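Local coordinates for protein nucleoside diphosphate kinase (Pyrobaculum aerophilum, PDB 1XQI) that probably transfers the gamma phosphate of ATP to nucleoside diphosphates through a phosphohistidine intermediate, with magnesium as cofactor, to make the other nucleoside triphosphates, at residues Pro14-Thr18 against Gly124-Glu129; Val47-Val52 against Trp187-Val193; Leu70-Gln75 against Pro97-Arg102; Thr138-Ser142 against Ser153-Pro157. The protein carries 6 engineered substitutions. One frame throughout, in Å; residues are numbered along the deposited sequence.

Contact 1: Pro14-Thr18 against Gly124-Glu129; sequences PVEKT and GNRAVE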
loop_
_atom_site.group_PDB
_atom_site.type_symbol
_atom_site.label_atom_id
_atom_site.label_comp_id
_atom_site.label_asym_id
_atom_site.label_seq_id
_atom_site.Cartn_x
_atom_site.Cartn_y
_atom_site.Cartn_z
ATOM N N PRO A 14 -1.484 -25.344 4.792
ATOM C CA PRO A 14 -1.107 -23.913 5.131
ATOM C C PRO A 14 -1.295 -22.993 3.884
ATOM O O PRO A 14 -0.633 -23.228 2.836
ATOM C CB PRO A 14 0.312 -23.992 5.561
ATOM C CG PRO A 14 0.807 -25.432 5.366
ATOM C CD PRO A 14 -0.297 -26.267 4.829
ATOM N N VAL A 15 -2.189 -21.984 3.987
ATOM C CA VAL A 15 -2.811 -21.335 2.795
ATOM C C VAL A 15 -1.827 -20.541 1.862
ATOM O O VAL A 15 -0.933 -19.811 2.328
ATOM C CB VAL A 15 -4.132 -20.538 3.140
ATOM C CG1 VAL A 15 -5.029 -20.468 1.933
ATOM C CG2 VAL A 15 -4.943 -21.194 4.297
ATOM N N GLU A 16 -2.029 -20.723 0.547
ATOM C CA GLU A 16 -1.157 -20.292 -0.555
ATOM C C GLU A 16 -1.119 -18.755 -0.728
ATOM O O GLU A 16 -2.083 -18.056 -0.420
ATOM C CB GLU A 16 -1.629 -21.022 -1.833
ATOM C CG GLU A 16 -1.187 -20.447 -3.161
ATOM C CD GLU A 16 -1.523 -21.346 -4.368
ATOM O OE1 GLU A 16 -1.603 -22.585 -4.211
ATOM O OE2 GLU A 16 -1.710 -20.819 -5.497
ATOM N N LYS A 17 0.011 -18.239 -1.193
ATOM C CA LYS A 17 0.275 -16.813 -1.264
ATOM C C LYS A 17 0.833 -16.535 -2.626
ATOM O O LYS A 17 1.402 -17.424 -3.265
ATOM C CB LYS A 17 1.372 -16.433 -0.280
ATOM C CG LYS A 17 0.907 -16.145 1.079
ATOM C CD LYS A 17 2.037 -15.700 1.974
ATOM C CE LYS A 17 2.335 -16.739 3.025
ATOM N NZ LYS A 17 3.343 -17.660 2.509
ATOM N N THR A 18 0.762 -15.301 -3.073
ATOM C CA THR A 18 1.393 -14.977 -4.346
ATOM C C THR A 18 1.901 -13.550 -4.322
ATOM O O THR A 18 1.470 -12.759 -3.498
ATOM C CB THR A 18 0.429 -15.216 -5.540
ATOM O OG1 THR A 18 1.149 -15.099 -6.776
ATOM C CG2 THR A 18 -0.780 -14.229 -5.479
ATOM N N GLY A 124 -4.747 -16.523 -0.276
ATOM C CA GLY A 124 -6.059 -17.107 -0.295
ATOM C C GLY A 124 -5.988 -18.420 -1.022
ATOM O O GLY A 124 -4.958 -18.736 -1.670
ATOM N N ASN A 125 -7.070 -19.192 -0.924
ATOM C CA ASN A 125 -7.195 -20.431 -1.696
ATOM C C ASN A 125 -6.770 -20.272 -3.169
ATOM O O ASN A 125 -7.341 -19.467 -3.905
ATOM C CB ASN A 125 -8.624 -20.991 -1.624
ATOM C CG ASN A 125 -8.764 -22.293 -2.421
ATOM O OD1 ASN A 125 -8.050 -23.286 -2.161
ATOM N ND2 ASN A 125 -9.627 -22.274 -3.432
ATOM N N ARG A 126 -5.747 -21.025 -3.572
ATOM C CA ARG A 126 -5.249 -21.069 -4.983
ATOM C C ARG A 126 -4.903 -19.710 -5.565
ATOM O O ARG A 126 -5.154 -19.420 -6.752
ATOM C CB ARG A 126 -6.211 -21.853 -5.874
ATOM C CG ARG A 126 -6.427 -23.240 -5.317
ATOM C CD ARG A 126 -7.491 -24.028 -6.067
ATOM N NE ARG A 126 -6.972 -24.427 -7.364
ATOM C CZ ARG A 126 -7.574 -25.255 -8.196
ATOM N NH1 ARG A 126 -8.730 -25.798 -7.868
ATOM N NH2 ARG A 126 -7.005 -25.533 -9.357
ATOM N N ALA A 127 -4.282 -18.908 -4.711
ATOM C CA ALA A 127 -3.981 -17.529 -4.969
ATOM C C ALA A 127 -3.290 -17.290 -6.269
ATOM O O ALA A 127 -3.546 -16.276 -6.892
ATOM C CB ALA A 127 -3.129 -16.963 -3.857
ATOM N N VAL A 128 -2.400 -18.195 -6.668
ATOM C CA VAL A 128 -1.531 -17.962 -7.814
ATOM C C VAL A 128 -2.344 -17.986 -9.090
ATOM O O VAL A 128 -2.247 -17.038 -9.892
ATOM C CB VAL A 128 -0.322 -18.963 -7.855
ATOM C CG1 VAL A 128 0.420 -18.956 -9.208
ATOM C CG2 VAL A 128 0.659 -18.655 -6.766
ATOM N N GLU A 129 -3.145 -19.042 -9.279
ATOM C CA GLU A 129 -4.040 -19.106 -10.429
ATOM C C GLU A 129 -5.103 -17.982 -10.399
ATOM O O GLU A 129 -5.398 -17.390 -11.456
ATOM C CB GLU A 129 -4.815 -20.414 -10.493
ATOM C CG GLU A 129 -4.057 -21.650 -10.319
ATOM C CD GLU A 129 -4.964 -22.745 -9.730
ATOM O OE1 GLU A 129 -4.480 -23.457 -8.787
ATOM O OE2 GLU A 129 -6.165 -22.865 -10.179
HETATM O O HOH W 1 -4.057 -22.922 -2.225
HETATM O O HOH W 2 -0.133 -15.240 -9.500
#

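Contact 2: Val47-Val52 against Trp187-Val193; sequences VALKMV and WFREEEV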
loop_
_atom_site.group_PDB
_atom_site.type_symbol
_atom_site.label_atom_id
_atom_site.label_comp_id
_atom_site.label_asym_id
_atom_site.label_seq_id
_atom_site.Cartn_x
_atom_site.Cartn_y
_atom_site.Cartn_z
ATOM N N VAL A 47 -1.306 -9.436 2.746
ATOM C CA VAL A 47 -0.530 -9.738 3.973
ATOM C C VAL A 47 0.867 -9.051 3.970
ATOM O O VAL A 47 1.633 -9.180 4.931
ATOM C CB VAL A 47 -0.409 -11.299 4.230
ATOM C CG1 VAL A 47 -1.788 -11.995 4.419
ATOM C CG2 VAL A 47 0.346 -11.971 3.155
ATOM N N ALA A 48 1.186 -8.335 2.873
ATOM C CA ALA A 48 2.409 -7.545 2.718
ATOM C C ALA A 48 2.170 -6.523 1.607
ATOM O O ALA A 48 1.502 -6.796 0.611
ATOM C CB ALA A 48 3.623 -8.429 2.420
ATOM N N LEU A 49 2.680 -5.322 1.811
ATOM C CA LEU A 49 2.426 -4.205 0.929
ATOM C C LEU A 49 3.498 -3.160 1.154
ATOM O O LEU A 49 3.677 -2.735 2.275
ATOM C CB LEU A 49 1.080 -3.580 1.257
ATOM C CG LEU A 49 0.232 -2.782 0.236
ATOM C CD1 LEU A 49 -0.370 -1.630 0.971
ATOM C CD2 LEU A 49 0.965 -2.282 -0.889
ATOM N N LYS A 50 4.213 -2.755 0.103
ATOM C CA LYS A 50 5.078 -1.593 0.189
ATOM C C LYS A 50 5.269 -0.910 -1.154
ATOM O O LYS A 50 5.219 -1.574 -2.174
ATOM C CB LYS A 50 6.427 -1.952 0.798
ATOM C CG LYS A 50 7.234 -3.007 0.087
ATOM C CD LYS A 50 8.513 -3.185 0.855
ATOM C CE LYS A 50 9.371 -4.280 0.259
ATOM N NZ LYS A 50 10.366 -4.712 1.290
HETATM N N MSE A 51 5.444 0.414 -1.144
HETATM C CA MSE A 51 5.853 1.177 -2.338
HETATM C C MSE A 51 7.421 1.169 -2.322
HETATM O O MSE A 51 8.039 1.439 -1.283
HETATM C CB MSE A 51 5.272 2.606 -2.324
HETATM C CG MSE A 51 5.813 3.483 -3.475
HETATM SE SE MSE A 51 5.052 5.133 -3.545
HETATM C CE MSE A 51 3.464 4.602 -4.081
ATOM N N VAL A 52 8.044 0.820 -3.448
ATOM C CA VAL A 52 9.508 0.796 -3.533
ATOM C C VAL A 52 10.005 1.385 -4.840
ATOM O O VAL A 52 9.451 1.128 -5.904
ATOM C CB VAL A 52 10.092 -0.643 -3.421
ATOM C CG1 VAL A 52 10.071 -1.158 -1.971
ATOM C CG2 VAL A 52 9.355 -1.616 -4.400
ATOM N N TRP A 187 11.511 -9.949 -1.864
ATOM C CA TRP A 187 11.054 -8.602 -1.474
ATOM C C TRP A 187 10.749 -8.382 0.011
ATOM O O TRP A 187 10.729 -7.243 0.441
ATOM C CB TRP A 187 9.788 -8.238 -2.240
ATOM C CG TRP A 187 9.967 -7.972 -3.695
ATOM C CD1 TRP A 187 9.517 -8.739 -4.735
ATOM C CD2 TRP A 187 10.624 -6.849 -4.278
ATOM N NE1 TRP A 187 9.883 -8.172 -5.942
ATOM C CE2 TRP A 187 10.547 -7.004 -5.693
ATOM C CE3 TRP A 187 11.298 -5.735 -3.748
ATOM C CZ2 TRP A 187 11.102 -6.078 -6.586
ATOM C CZ3 TRP A 187 11.856 -4.807 -4.634
ATOM C CH2 TRP A 187 11.762 -4.993 -6.047
ATOM N N PHE A 188 10.481 -9.437 0.780
ATOM C CA PHE A 188 10.037 -9.294 2.174
ATOM C C PHE A 188 10.837 -10.145 3.162
ATOM O O PHE A 188 11.042 -11.340 2.935
ATOM C CB PHE A 188 8.515 -9.586 2.316
ATOM C CG PHE A 188 7.641 -8.680 1.469
ATOM C CD1 PHE A 188 7.155 -9.111 0.238
ATOM C CD2 PHE A 188 7.350 -7.391 1.881
ATOM C CE1 PHE A 188 6.389 -8.301 -0.561
ATOM C CE2 PHE A 188 6.570 -6.544 1.086
ATOM C CZ PHE A 188 6.086 -6.997 -0.139
ATOM N N ARG A 189 11.283 -9.534 4.264
ATOM C CA ARG A 189 11.802 -10.322 5.396
ATOM C C ARG A 189 10.625 -11.070 6.006
ATOM O O ARG A 189 9.480 -10.704 5.789
ATOM C CB ARG A 189 12.449 -9.431 6.470
ATOM C CG ARG A 189 13.849 -8.876 6.144
ATOM C CD ARG A 189 13.789 -7.529 5.412
ATOM N NE ARG A 189 13.164 -6.424 6.178
ATOM C CZ ARG A 189 12.987 -5.177 5.705
ATOM N NH1 ARG A 189 13.394 -4.861 4.469
ATOM N NH2 ARG A 189 12.414 -4.232 6.461
ATOM N N GLU A 190 10.895 -12.123 6.762
ATOM C CA GLU A 190 9.841 -12.860 7.480
ATOM C C GLU A 190 8.850 -11.945 8.213
ATOM O O GLU A 190 7.639 -12.145 8.146
ATOM C CB GLU A 190 10.487 -13.843 8.466
ATOM C CG GLU A 190 11.066 -15.064 7.774
ATOM C CD GLU A 190 10.140 -15.543 6.650
ATOM O OE1 GLU A 190 10.522 -15.400 5.459
ATOM O OE2 GLU A 190 9.016 -16.018 6.960
ATOM N N GLU A 191 9.389 -10.923 8.873
ATOM C CA GLU A 191 8.637 -10.043 9.756
ATOM C C GLU A 191 7.631 -9.157 9.007
ATOM O O GLU A 191 6.672 -8.657 9.601
ATOM C CB GLU A 191 9.600 -9.160 10.581
ATOM C CG GLU A 191 10.705 -9.908 11.357
ATOM C CD GLU A 191 12.023 -9.954 10.577
ATOM O OE1 GLU A 191 12.854 -9.015 10.720
ATOM O OE2 GLU A 191 12.222 -10.933 9.819
ATOM N N GLU A 192 7.854 -8.954 7.711
ATOM C CA GLU A 192 6.955 -8.134 6.898
ATOM C C GLU A 192 5.799 -8.912 6.272
ATOM O O GLU A 192 4.817 -8.293 5.874
ATOM C CB GLU A 192 7.726 -7.384 5.809
ATOM C CG GLU A 192 8.765 -6.403 6.318
ATOM C CD GLU A 192 9.350 -5.555 5.195
ATOM O OE1 GLU A 192 10.121 -6.105 4.365
ATOM O OE2 GLU A 192 9.037 -4.333 5.151
ATOM N N VAL A 193 5.917 -10.239 6.163
ATOM C CA VAL A 193 4.832 -11.078 5.625
ATOM C C VAL A 193 4.071 -11.604 6.819
ATOM O O VAL A 193 4.406 -12.647 7.410
ATOM C CB VAL A 193 5.319 -12.271 4.750
ATOM C CG1 VAL A 193 4.135 -13.085 4.234
ATOM C CG2 VAL A 193 6.160 -11.786 3.607
#

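Contact 3: Leu70-Gln75 against Pro97-Arg102; sequences LQSAGQ and PVEVGR. Engineered in segment 70-75: Gln-71 (natural residue Arg).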
loop_
_atom_site.group_PDB
_atom_site.type_symbol
_atom_site.label_atom_id
_atom_site.label_comp_id
_atom_site.label_asym_id
_atom_site.label_seq_id
_atom_site.Cartn_x
_atom_site.Cartn_y
_atom_site.Cartn_z
ATOM N N LEU A 70 15.214 -17.230 -20.435
ATOM C CA LEU A 70 15.692 -16.286 -21.469
ATOM C C LEU A 70 15.281 -16.758 -22.845
ATOM O O LEU A 70 14.690 -16.000 -23.599
ATOM C CB LEU A 70 17.220 -16.122 -21.416
ATOM C CG LEU A 70 17.765 -15.510 -20.140
ATOM C CD1 LEU A 70 19.237 -15.603 -20.129
ATOM C CD2 LEU A 70 17.332 -14.085 -20.025
ATOM N N GLN A 71 15.590 -18.027 -23.131
ATOM C CA GLN A 71 15.215 -18.694 -24.375
ATOM C C GLN A 71 13.746 -18.460 -24.730
ATOM O O GLN A 71 13.429 -17.966 -25.832
ATOM C CB GLN A 71 15.550 -20.194 -24.311
ATOM C CG GLN A 71 15.312 -20.988 -25.610
ATOM C CD GLN A 71 16.000 -22.364 -25.596
ATOM O OE1 GLN A 71 17.234 -22.473 -25.595
ATOM N NE2 GLN A 71 15.195 -23.417 -25.607
ATOM N N SER A 72 12.851 -18.768 -23.793
ATOM C CA SER A 72 11.430 -18.716 -24.113
ATOM C C SER A 72 10.926 -17.271 -24.269
ATOM O O SER A 72 10.147 -16.986 -25.194
ATOM C CB SER A 72 10.584 -19.575 -23.136
ATOM O OG SER A 72 10.323 -18.902 -21.908
ATOM N N ALA A 73 11.412 -16.357 -23.411
ATOM C CA ALA A 73 11.122 -14.912 -23.557
ATOM C C ALA A 73 11.510 -14.462 -24.962
ATOM O O ALA A 73 10.765 -13.714 -25.623
ATOM C CB ALA A 73 11.851 -14.112 -22.528
ATOM N N GLY A 74 12.650 -14.982 -25.434
ATOM C CA GLY A 74 13.177 -14.720 -26.769
ATOM C C GLY A 74 12.400 -15.216 -27.973
ATOM O O GLY A 74 12.280 -14.488 -28.965
ATOM N N GLN A 75 11.891 -16.449 -27.892
ATOM C CA GLN A 75 11.038 -17.032 -28.944
ATOM C C GLN A 75 9.730 -16.244 -29.160
ATOM O O GLN A 75 9.335 -15.977 -30.294
ATOM C CB GLN A 75 10.746 -18.496 -28.627
ATOM C CG GLN A 75 11.661 -19.483 -29.371
ATOM C CD GLN A 75 12.073 -20.692 -28.512
ATOM O OE1 GLN A 75 13.243 -21.115 -28.527
ATOM N NE2 GLN A 75 11.117 -21.232 -27.731
ATOM N N PRO A 97 17.671 -16.720 -29.610
ATOM C CA PRO A 97 16.645 -16.680 -28.530
ATOM C C PRO A 97 17.139 -16.187 -27.153
ATOM O O PRO A 97 16.532 -15.239 -26.604
ATOM C CB PRO A 97 16.160 -18.129 -28.451
ATOM C CG PRO A 97 16.268 -18.632 -29.840
ATOM C CD PRO A 97 17.521 -17.950 -30.428
ATOM N N VAL A 98 18.213 -16.799 -26.624
ATOM C CA VAL A 98 18.843 -16.405 -25.350
ATOM C C VAL A 98 19.386 -14.946 -25.341
ATOM O O VAL A 98 19.201 -14.208 -24.349
ATOM C CB VAL A 98 19.987 -17.389 -24.961
ATOM C CG1 VAL A 98 20.767 -16.890 -23.781
ATOM C CG2 VAL A 98 19.405 -18.730 -24.632
ATOM N N GLU A 99 20.059 -14.538 -26.419
ATOM C CA GLU A 99 20.541 -13.153 -26.535
ATOM C C GLU A 99 19.375 -12.169 -26.590
ATOM O O GLU A 99 19.459 -11.063 -26.053
ATOM C CB GLU A 99 21.523 -12.973 -27.724
ATOM C CG GLU A 99 23.011 -13.319 -27.368
ATOM C CD GLU A 99 23.935 -13.416 -28.599
ATOM O OE1 GLU A 99 23.883 -12.523 -29.483
ATOM O OE2 GLU A 99 24.737 -14.387 -28.697
ATOM N N VAL A 100 18.292 -12.580 -27.233
ATOM C CA VAL A 100 17.051 -11.796 -27.292
ATOM C C VAL A 100 16.384 -11.722 -25.886
ATOM O O VAL A 100 15.955 -10.666 -25.468
ATOM C CB VAL A 100 16.052 -12.358 -28.380
ATOM C CG1 VAL A 100 14.727 -11.641 -28.330
ATOM C CG2 VAL A 100 16.632 -12.257 -29.772
ATOM N N GLY A 101 16.310 -12.846 -25.179
ATOM C CA GLY A 101 15.900 -12.872 -23.796
ATOM C C GLY A 101 16.717 -11.929 -22.905
ATOM O O GLY A 101 16.185 -11.336 -21.947
ATOM N N ARG A 102 17.998 -11.759 -23.211
ATOM C CA ARG A 102 18.829 -10.871 -22.392
ATOM C C ARG A 102 18.497 -9.408 -22.725
ATOM O O ARG A 102 18.532 -8.545 -21.854
ATOM C CB ARG A 102 20.332 -11.186 -22.531
ATOM C CG ARG A 102 20.744 -12.525 -21.940
ATOM C CD ARG A 102 22.255 -12.873 -22.029
ATOM N NE ARG A 102 22.645 -13.570 -20.799
ATOM C CZ ARG A 102 23.085 -14.814 -20.742
ATOM N NH1 ARG A 102 23.250 -15.511 -21.883
ATOM N NH2 ARG A 102 23.382 -15.352 -19.554
#

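Contact 4: Thr138-Ser142 against Ser153-Pro157; sequences TSPHS and SIDSP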
loop_
_atom_site.group_PDB
_atom_site.type_symbol
_atom_site.label_atom_id
_atom_site.label_comp_id
_atom_site.label_asym_id
_atom_site.label_seq_id
_atom_site.Cartn_x
_atom_site.Cartn_y
_atom_site.Cartn_z
ATOM N N THR A 138 -1.072 -11.839 -21.234
ATOM C CA THR A 138 0.034 -10.932 -21.406
ATOM C C THR A 138 -0.236 -9.609 -22.184
ATOM O O THR A 138 0.202 -8.530 -21.754
ATOM C CB THR A 138 1.243 -11.760 -21.924
ATOM O OG1 THR A 138 2.422 -11.012 -21.726
ATOM C CG2 THR A 138 1.109 -12.189 -23.425
ATOM N N SER A 139 -0.957 -9.673 -23.299
ATOM C CA SER A 139 -1.303 -8.461 -24.051
ATOM C C SER A 139 -2.645 -7.913 -23.591
ATOM O O SER A 139 -3.653 -8.614 -23.689
ATOM C CB SER A 139 -1.369 -8.706 -25.559
ATOM O OG SER A 139 -0.530 -9.798 -25.910
ATOM N N PRO A 140 -2.653 -6.659 -23.079
ATOM C CA PRO A 140 -3.873 -5.999 -22.692
ATOM C C PRO A 140 -4.822 -5.857 -23.864
ATOM O O PRO A 140 -6.040 -5.865 -23.675
ATOM C CB PRO A 140 -3.382 -4.622 -22.214
ATOM C CG PRO A 140 -1.980 -4.901 -21.737
ATOM C CD PRO A 140 -1.480 -5.818 -22.791
ATOM N N HIS A 141 -4.291 -5.720 -25.074
ATOM C CA HIS A 141 -5.193 -5.509 -26.192
ATOM C C HIS A 141 -6.094 -6.724 -26.488
ATOM O O HIS A 141 -7.215 -6.564 -26.979
ATOM C CB HIS A 141 -4.467 -4.972 -27.432
ATOM C CG HIS A 141 -3.969 -6.042 -28.326
ATOM N ND1 HIS A 141 -4.573 -6.328 -29.532
ATOM C CD2 HIS A 141 -2.967 -6.949 -28.162
ATOM C CE1 HIS A 141 -3.942 -7.357 -30.087
ATOM N NE2 HIS A 141 -2.972 -7.758 -29.274
ATOM N N SER A 142 -5.650 -7.918 -26.139
ATOM C CA SER A 142 -6.511 -9.093 -26.298
ATOM C C SER A 142 -6.913 -9.688 -24.958
ATOM O O SER A 142 -7.452 -10.789 -24.882
ATOM C CB SER A 142 -5.851 -10.144 -27.217
ATOM O OG SER A 142 -4.459 -10.286 -26.924
ATOM N N SER A 153 -5.803 -1.120 -19.772
ATOM C CA SER A 153 -4.708 -0.907 -20.670
ATOM C C SER A 153 -5.147 -1.313 -22.047
ATOM O O SER A 153 -5.994 -2.249 -22.204
ATOM C CB SER A 153 -3.485 -1.740 -20.223
ATOM O OG SER A 153 -2.429 -1.614 -21.149
ATOM N N ILE A 154 -4.548 -0.618 -23.034
ATOM C CA ILE A 154 -4.814 -0.828 -24.461
ATOM C C ILE A 154 -3.504 -1.081 -25.206
ATOM O O ILE A 154 -3.433 -0.902 -26.433
ATOM C CB ILE A 154 -5.559 0.414 -25.103
ATOM C CG1 ILE A 154 -4.715 1.679 -24.955
ATOM C CG2 ILE A 154 -6.935 0.579 -24.470
ATOM C CD1 ILE A 154 -5.379 2.975 -25.490
ATOM N N ASP A 155 -2.468 -1.440 -24.448
ATOM C CA ASP A 155 -1.159 -1.715 -25.004
ATOM C C ASP A 155 -1.130 -3.030 -25.787
ATOM O O ASP A 155 -1.943 -3.935 -25.563
ATOM C CB ASP A 155 -0.080 -1.693 -23.930
ATOM C CG ASP A 155 1.296 -1.401 -24.510
ATOM O OD1 ASP A 155 1.361 -0.742 -25.594
ATOM O OD2 ASP A 155 2.307 -1.818 -23.893
ATOM N N SER A 156 -0.216 -3.132 -26.733
ATOM C CA SER A 156 -0.099 -4.374 -27.492
ATOM C C SER A 156 1.357 -4.667 -27.898
ATOM O O SER A 156 2.204 -3.728 -27.961
ATOM C CB SER A 156 -1.018 -4.315 -28.704
ATOM O OG SER A 156 -0.700 -3.212 -29.524
ATOM N N PRO A 157 1.677 -5.948 -28.140
ATOM C CA PRO A 157 3.070 -6.289 -28.439
ATOM C C PRO A 157 3.638 -5.701 -29.730
ATOM O O PRO A 157 4.838 -5.544 -29.816
ATOM C CB PRO A 157 3.059 -7.822 -28.521
ATOM C CG PRO A 157 1.758 -8.251 -27.924
ATOM C CD PRO A 157 0.811 -7.136 -28.152
#

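Contact 1: Pro14-Thr18 against Gly124-Glu129
Val-15 opens the contact by laying its CG1 methyl on the backbone of the turn opposite, with CG1 3.7 Å from Gly-124 C. Glu-16, next along, makes two bonds, one to the turn and one to the helix start. Its carbonyl takes the amide of Gly-124 at 3.1 Å (Gly-124 N to Glu-16 O), and its side chain reaches past the type II turn of Gly-124 to Ala-127 to helix 127-135. CG lies anti to the backbone N (chi1 162°) and the chain runs on extended, passing over Ala-127 and bringing OE2 within 3.0 Å of Val-128 N. That bond is fairly straight, 163° at the hydrogen, and uses the anti lone pair of OE2. A carboxylate at the amino end of a helix should be favoured by the helix dipole. The other oxygen, OE1, is linked more weakly to Arg-126 N through a water. Arg-126, the N-cap residue, is in turn tied to the first helical turn by a salt bridge with Glu-129. Lys-17 points its side chain the other way, against strand 117-123 and helix 177-187. Thr-18 turns back to the helix: its CG2 meets Ala-127 CB at 4.0 Å and its OG1 lies 3.6 Å from Val-128 CG2. A second water accepts from Thr-18 OG1 and donates to Val-128 O, joining the threonine side chain to the helix backbone. The whole is a strand-to-helix junction of the ferredoxin-like alpha/beta sandwich, fastening the beginning of strand 17-22 to the turn before helix 127-135.

Contact 2: Val47-Val52 against Trp187-Val193
Strand 45-52 passes alongside the tail that follows helix 177-187, and the two backbones come closest at Ala-48 and Val-193, whose CA atoms are 5.2 Å apart, while the CA atoms of Lys-50 and Trp-187 are 9.4 Å apart. Ala-48 sets its CB squarely over one face of the Phe-188 ring, 3.7 Å from the centroid and 11° off the normal, a CH-pi contact. Lys-50 slides past the same ring in the opposite sense, its CG 3.7 Å from Phe-188 CE2. With chi1 at 59° and every later torsion near 180°, the lysine is a straight rod that delivers its ammonium to the end of the helix. There NZ bonds Trp-187 O at 2.7 Å, almost in line with the carbonyl. The same NZ makes a weak salt bridge to Glu-192 OE1 at 3.4 Å. This carboxylate oxygen also sits over one face of the Arg-189 guanidinium, a pairing of charges alone, and so is shared by two cations in a salt-bridge network. At the ends of the strand segment, Val-47 CG2 meets Val-193 CG1, and Val-52 CG2 packs on Trp-187 CZ3. The arrangement is a C-terminal tail folded over the strand that is outermost in the chain's ferredoxin-like sheet and pairs with the second subunit at Leu-49 and Met-51, a lysine binding the carbonyl end of the last helix.

Contact 3: Leu70-Gln75 against Pro97-Arg102
Leu-70 points toward the other helix and sends its two methyls to different places. CD2 drops onto the backbone of Gly-101, 3.5 Å from Gly-101 O. CD1 lies over the centre of one face of the Arg-102 guanidinium, 4.0 Å from Arg-102 CZ, with the two side chains running at a slant to each other. After an extended stretch of the Arg-102 chain, the bend at chi3 (143°) brings the guanidinium over CD1. The CD1 methyl also touches Val-98 CG1 at 4.2 Å. Farther along, Gln-71, an engineered residue, lies side by side with Pro-97 and points the same way, its CG 4.1 Å from Pro-97 CB. Val-98 adds its CG2 methyl against Gln-71 CB, and Val-100 presses CG1 onto the CA of Gly-74. Two glycines allow the backbones themselves to meet. Gly-74 CA is 3.4 Å from Pro-97 O, and Gly-101 CA stands at the same distance from Leu-70 O, two reciprocal CA-H...O contacts. Each of those carbonyls also accepts its own helix's amide, from Gly-101 N and Gly-74 N respectively. The axes consequently approach to 6.6 Å at an angle of 89°. This is a close glycine-mediated helix crossing, at which helices 67-84 and 97-112 join the beginning and the end of the insert region, residues 68-100.

Contact 4: Thr138-Ser142 against Ser153-Pro157
A chi1 of 90° brings the ring of His-141 up against Ser-156 and Pro-157, while the torsion of Ser-153 (chi1 176°, OG anti to its backbone N) carries that hydroxyl against the CB-CG edge of the Pro-140 ring. His-141 CD2 comes to 3.3 Å from Ser-156 CB, and it lies 3.8 Å from Pro-157 CD, the imidazole and pyrrolidine chains crossing at about a right angle. Behind the ring, the amide of His-141 gives a weak, bent hydrogen bond to Asp-155 O (3.0 Å from His-141 N, 125° at the hydrogen). Pro-140 reaches both Ser-153 and Asp-155: its CB is 3.3 Å from Ser-153 OG, and its CD is 3.4 Å from Asp-155 O. Ser-139 closes the other end, with OG 3.4 Å from Pro-157 CG, a van der Waals touch. The polar ends of the second loop are held within the loop or from outside. Ser-153 OG has weak bonds with Asp-155 N and Phe-168 O, the Asp-155 carboxylate takes the amide of Phe-168 and a salt bridge from Arg-165, and Ser-156 OG bonds to Asp-158. Thr-138, inferred to bind ATP, begins the first loop, and Pro-140 lies near two other such residues, Arg-149 and Asn-169. Chemically, then, this is mainly a contact of proline rings, serine side chains and the imidazole, with just one weak bond between the loops. Their relative placement rests largely on shape, and the anchoring of Asp-155 probably fixes the carbonyl that His-141 and Pro-140 lean on.

Contacts 1 and 2 are neighbours on the same four-stranded antiparallel sheet: their centres are about 16 Å apart and they touch where Lys-17 packs on Val-47 and Val-193. Their segments alternate along the chain, so strands 17-22 and 45-52, helix 127-135 and the C-terminal tail are interlocked. Contact 3 lies almost wholly within the insert region and falls, in sequence, between the halves of both; its centre is about 31 Å from that of contact 2. Contact 4 follows contact 1 in sequence, about 20 Å from contact 3 centre to centre, containing one residue inferred to bind ATP and lying beside two more. Core sheet, insert and loops probably at the nucleotide site each have their own fastening.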